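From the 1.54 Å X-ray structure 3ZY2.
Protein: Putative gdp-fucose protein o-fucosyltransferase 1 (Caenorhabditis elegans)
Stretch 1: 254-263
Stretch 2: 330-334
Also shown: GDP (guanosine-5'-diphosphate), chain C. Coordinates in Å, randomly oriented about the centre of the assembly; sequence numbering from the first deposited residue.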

ATOM      1  N   THR A 254      12.098   1.819  26.720  1.00 32.41           N
ATOM      2  CA  THR A 254      10.694   2.043  26.381  1.00 32.18           C
ATOM      3  C   THR A 254      10.446   3.501  26.016  1.00 30.35           C
ATOM      4  O   THR A 254      10.838   4.396  26.749  1.00 30.69           O
ATOM      5  CB  THR A 254       9.752   1.665  27.549  1.00 33.08           C
ATOM      6  OG1 THR A 254      10.047   2.485  28.686  1.00 37.70           O
ATOM      7  CG2 THR A 254       9.929   0.204  27.937  1.00 34.21           C
ATOM      8  N   LEU A 255       9.793   3.738  24.884  1.00 29.35           N
ATOM      9  CA  LEU A 255       9.328   5.083  24.558  1.00 27.90           C
ATOM     10  C   LEU A 255       8.208   5.518  25.514  1.00 29.31           C
ATOM     11  O   LEU A 255       7.172   4.855  25.615  1.00 30.04           O
ATOM     12  CB  LEU A 255       8.851   5.153  23.107  1.00 26.63           C
ATOM     13  CG  LEU A 255       8.406   6.534  22.619  1.00 25.62           C
ATOM     14  CD1 LEU A 255       9.575   7.522  22.731  1.00 23.57           C
ATOM     15  CD2 LEU A 255       7.870   6.475  21.182  1.00 24.66           C
ATOM     16  N   THR A 256       8.434   6.622  26.223  1.00 29.74           N
ATOM     17  CA  THR A 256       7.430   7.201  27.120  1.00 31.19           C
ATOM     18  C   THR A 256       6.880   8.535  26.614  1.00 30.89           C
ATOM     19  O   THR A 256       7.475   9.181  25.742  1.00 29.11           O
ATOM     20  CB  THR A 256       8.008   7.484  28.511  1.00 31.63           C
ATOM     21  OG1 THR A 256       9.086   8.428  28.397  1.00 31.46           O
ATOM     22  CG2 THR A 256       8.496   6.194  29.196  1.00 32.98           C
ATOM     23  N   LYS A 257       5.750   8.945  27.179  1.00 32.06           N
ATOM     24  CA  LYS A 257       5.214  10.294  27.009  1.00 32.67           C
ATOM     25  C   LYS A 257       6.210  11.392  27.380  1.00 32.08           C
ATOM     26  O   LYS A 257       6.235  12.432  26.728  1.00 31.58           O
ATOM     27  CB  LYS A 257       3.965  10.476  27.864  1.00 34.06           C
ATOM     28  CG  LYS A 257       2.665  10.070  27.216  1.00 37.06           C
ATOM     29  CD  LYS A 257       1.481  10.453  28.124  1.00 41.31           C
ATOM     30  CE  LYS A 257       1.413  11.974  28.375  1.00 42.57           C
ATOM     31  NZ  LYS A 257       0.583  12.358  29.567  1.00 45.31           N
ATOM     32  N   GLU A 258       7.003  11.160  28.432  1.00 32.54           N
ATOM     33  CA  GLU A 258       8.015  12.101  28.937  1.00 32.13           C
ATOM     34  C   GLU A 258       9.087  12.386  27.880  1.00 29.82           C
ATOM     35  O   GLU A 258       9.645  13.476  27.823  1.00 30.10           O
ATOM     36  CB  GLU A 258       8.699  11.549  30.196  1.00 33.77           C
ATOM     37  CG  GLU A 258       7.891  11.625  31.487  1.00 38.09           C
ATOM     38  CD  GLU A 258       8.577  10.909  32.649  1.00 42.95           C
ATOM     39  OE1 GLU A 258       8.876   9.697  32.525  1.00 45.20           O
ATOM     40  OE2 GLU A 258       8.800  11.549  33.704  1.00 46.08           O
ATOM     41  N   ILE A 259       9.385  11.386  27.059  1.00 27.87           N
ATOM     42  CA  ILE A 259      10.353  11.536  25.970  1.00 25.09           C
ATOM     43  C   ILE A 259       9.671  12.172  24.764  1.00 23.78           C
ATOM     44  O   ILE A 259      10.216  13.064  24.126  1.00 21.30           O
ATOM     45  CB  ILE A 259      10.984  10.165  25.617  1.00 25.50           C
ATOM     46  CG1 ILE A 259      11.880   9.700  26.770  1.00 26.40           C
ATOM     47  CG2 ILE A 259      11.755  10.194  24.292  1.00 24.01           C
ATOM     48  CD1 ILE A 259      12.158   8.205  26.754  1.00 27.63           C
ATOM     49  N   CYS A 260       8.458  11.729  24.458  1.00 22.91           N
ATOM     50  CA  CYS A 260       7.768  12.221  23.276  1.00 21.93           C
ATOM     51  C   CYS A 260       7.352  13.688  23.436  1.00 21.92           C
ATOM     52  O   CYS A 260       7.494  14.492  22.512  1.00 19.67           O
ATOM     53  CB  CYS A 260       6.530  11.362  23.017  1.00 22.56           C
ATOM     54  SG  CYS A 260       5.715  11.636  21.448  1.00 23.49           S
ATOM     55  N   SER A 261       6.840  14.012  24.618  1.00 22.44           N
ATOM     56  CA  SER A 261       6.302  15.338  24.906  1.00 23.58           C
ATOM     57  C   SER A 261       6.690  15.772  26.322  1.00 23.74           C
ATOM     58  O   SER A 261       5.867  15.682  27.242  1.00 24.97           O
ATOM     59  CB  SER A 261       4.769  15.314  24.744  1.00 24.36           C
ATOM     60  OG  SER A 261       4.250  16.629  24.741  1.00 28.96           O
ATOM     61  N   PRO A 262       7.945  16.223  26.513  1.00 23.03           N
ATOM     62  CA  PRO A 262       8.383  16.685  27.837  1.00 22.89           C
ATOM     63  C   PRO A 262       7.518  17.836  28.340  1.00 23.82           C
ATOM     64  O   PRO A 262       7.054  18.662  27.532  1.00 23.82           O
ATOM     65  CB  PRO A 262       9.807  17.209  27.606  1.00 22.50           C
ATOM     66  CG  PRO A 262      10.191  16.769  26.272  1.00 22.59           C
ATOM     67  CD  PRO A 262       8.967  16.432  25.480  1.00 21.84           C
ATOM     68  N   SER A 263       7.313  17.876  29.656  1.00 24.32           N
ATOM     69  CA  SER A 263       6.613  18.983  30.316  1.00 24.83           C
ATOM     70  C   SER A 263       7.468  20.231  30.200  1.00 24.28           C
ATOM     71  O   SER A 263       8.679  20.128  30.023  1.00 22.72           O
ATOM     72  CB  SER A 263       6.356  18.676  31.795  1.00 26.31           C
ATOM     73  OG  SER A 263       7.566  18.586  32.533  1.00 26.74           O
TER
HETATM   74  PB  GDP C1381       7.722  15.248  12.751  0.50 29.74           P
HETATM   75  O1B GDP C1381       8.345  16.234  13.670  0.50 17.02           O
HETATM   76  O2B GDP C1381       8.237  13.837  12.324  0.50 22.43           O
HETATM   77  O3B GDP C1381       6.216  15.647  12.215  0.50 23.19           O
HETATM   78  O3A GDP C1381       8.479  16.211  11.543  0.50 15.80           O
HETATM   79  PA  GDP C1381       7.897  16.481   9.950  0.50 25.82           P
HETATM   80  O1A GDP C1381       9.258  17.550   9.736  0.50 17.65           O
HETATM   81  O2A GDP C1381       7.598  15.496   9.110  0.50 10.46           O
HETATM   82  O5' GDP C1381       6.449  17.275  10.650  0.50 24.32           O
HETATM   83  C5' GDP C1381       7.111  18.286  11.106  0.50 20.91           C
HETATM   84  C4' GDP C1381       6.795  19.584  10.951  0.50 28.72           C
HETATM   85  O4' GDP C1381       6.212  20.596  11.669  0.50 28.48           O
HETATM   86  C3' GDP C1381       7.946  20.074  10.348  0.50 23.44           C
HETATM   87  O3' GDP C1381       8.358  20.109   8.662  0.50 21.22           O
HETATM   88  C2' GDP C1381       7.799  22.253  10.139  0.50 50.32           C
HETATM   89  O2' GDP C1381       6.968  22.366   9.071  0.50 20.56           O
HETATM   90  C1' GDP C1381       7.099  22.119  11.480  0.50 29.92           C
HETATM   91  N9  GDP C1381       8.030  22.119  12.365  0.50 25.66           N
HETATM   92  C8  GDP C1381       8.471  20.770  13.513  0.50 26.93           C
HETATM   93  N7  GDP C1381       9.387  21.574  13.952  0.50 30.98           N
HETATM   94  C5  GDP C1381       9.731  22.760  13.635  0.50 21.33           C
HETATM   95  C6  GDP C1381      10.774  24.126  13.894  0.50 26.25           C
HETATM   96  O6  GDP C1381      11.494  23.835  14.732  0.50 22.12           O
HETATM   97  N1  GDP C1381      10.451  24.868  13.185  0.50 22.09           N
HETATM   98  C2  GDP C1381       9.672  25.190  12.271  0.50 23.77           C
HETATM   99  N2  GDP C1381       9.537  26.001  11.707  0.50 19.79           N
HETATM  100  N3  GDP C1381       8.536  24.265  11.688  0.50 25.23           N
HETATM  101  C4  GDP C1381       8.682  23.065  12.477  0.50 22.66           C
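Stretch 2 330-334: GNCVS

Stretch 2 packs as an irregular segment against the short helix 257-260 and the loop leading into it. The contacts run broadly backward along stretch 1: Asn-331 meets Cys-260, Cys-332 meets Ile-259, and Val-333 reaches back to Leu-255 while also touching Cys-260. The backbones come closest at Cys-260 and Val-333, with 5.7 Å between their CA atoms. Gly-330 makes no contact with stretch 1. Asn-331 follows with an extended backbone, phi/psi -104/118. Its CA-to-CB bond points sideways, but the end of its side chain comes nearer. ND2 of Asn-331 donates a nearly straight hydrogen bond to O of Cys-260, the last residue of the helix, 2.9 Å away. The other end of the same amide turns back on its own chain: OD1 of Asn-331 accepts from N of Val-333 at 2.9 Å. One side chain thus ties the helix end to the local turn. Cys-332 and Val-333 take helix-like phi/psi values, and the CA-to-CB bonds of both point toward stretch 1. CB of Cys-332 lies 3.8 Å from CG2 of Ile-259. A water bridges the same two residues, donating to O of Ile-259 at 2.8 Å and accepting from N of Cys-332 at 2.9 Å. Val-333 has the largest covered area. CG2 of Val-333 lies 3.6 Å from CD1 of Leu-255 and 3.8 Å from SG of Cys-260. Ser-334 does not touch stretch 1; OG of Ser-334 donates to O1B of GDP at 2.7 Å.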

ATOM      1  N   GLY A 330      17.471  17.353  21.065  1.00 12.37           N
ATOM      2  CA  GLY A 330      16.292  17.178  20.226  1.00 12.02           C
ATOM      3  C   GLY A 330      15.154  16.428  20.867  1.00 12.59           C
ATOM      4  O   GLY A 330      15.223  16.077  22.058  1.00 13.31           O
ATOM      5  N   ASN A 331      14.140  16.189  20.043  1.00 12.24           N
ATOM      6  CA  ASN A 331      13.009  15.354  20.401  1.00 14.37           C
ATOM      7  C   ASN A 331      13.193  14.024  19.702  1.00 14.20           C
ATOM      8  O   ASN A 331      13.239  13.957  18.472  1.00 14.93           O
ATOM      9  CB  ASN A 331      11.719  16.022  19.950  1.00 14.36           C
ATOM     10  CG  ASN A 331      10.519  15.259  20.389  1.00 15.59           C
ATOM     11  OD1 ASN A 331      10.342  14.109  19.985  1.00 16.77           O
ATOM     12  ND2 ASN A 331       9.709  15.852  21.261  1.00 16.49           N
ATOM     13  N   CYS A 332      13.313  12.969  20.494  1.00 16.14           N
ATOM     14  CA  CYS A 332      13.633  11.663  19.950  1.00 16.66           C
ATOM     15  C   CYS A 332      12.590  11.116  18.980  1.00 16.11           C
ATOM     16  O   CYS A 332      12.925  10.333  18.086  1.00 16.09           O
ATOM     17  CB  CYS A 332      13.809  10.696  21.091  1.00 18.76           C
ATOM     18  SG  CYS A 332      14.144   9.047  20.487  1.00 22.06           S
ATOM     19  N   VAL A 333      11.333  11.495  19.160  1.00 15.62           N
ATOM     20  CA  VAL A 333      10.269  10.959  18.297  1.00 15.79           C
ATOM     21  C   VAL A 333      10.186  11.711  16.963  1.00 14.57           C
ATOM     22  O   VAL A 333       9.730  11.197  15.952  1.00 15.28           O
ATOM     23  CB  VAL A 333       8.890  10.943  19.049  1.00 16.54           C
ATOM     24  CG1 VAL A 333       7.775  10.424  18.154  1.00 18.56           C
ATOM     25  CG2 VAL A 333       9.012  10.123  20.301  1.00 18.07           C
ATOM     26  N   SER A 334      10.665  12.941  16.943  1.00 13.99           N
ATOM     27  CA  SER A 334      10.470  13.767  15.766  1.00 12.81           C
ATOM     28  C   SER A 334      11.445  13.437  14.635  1.00 12.49           C
ATOM     29  O   SER A 334      12.686  13.461  14.819  1.00 12.01           O
ATOM     30  CB  SER A 334      10.616  15.225  16.154  1.00 13.23           C
ATOM     31  OG  SER A 334      10.629  16.045  15.009  1.00 12.54           O
TER
HETATM   32  O   HOH W   1      12.841  13.447  23.310  1.00 16.46           O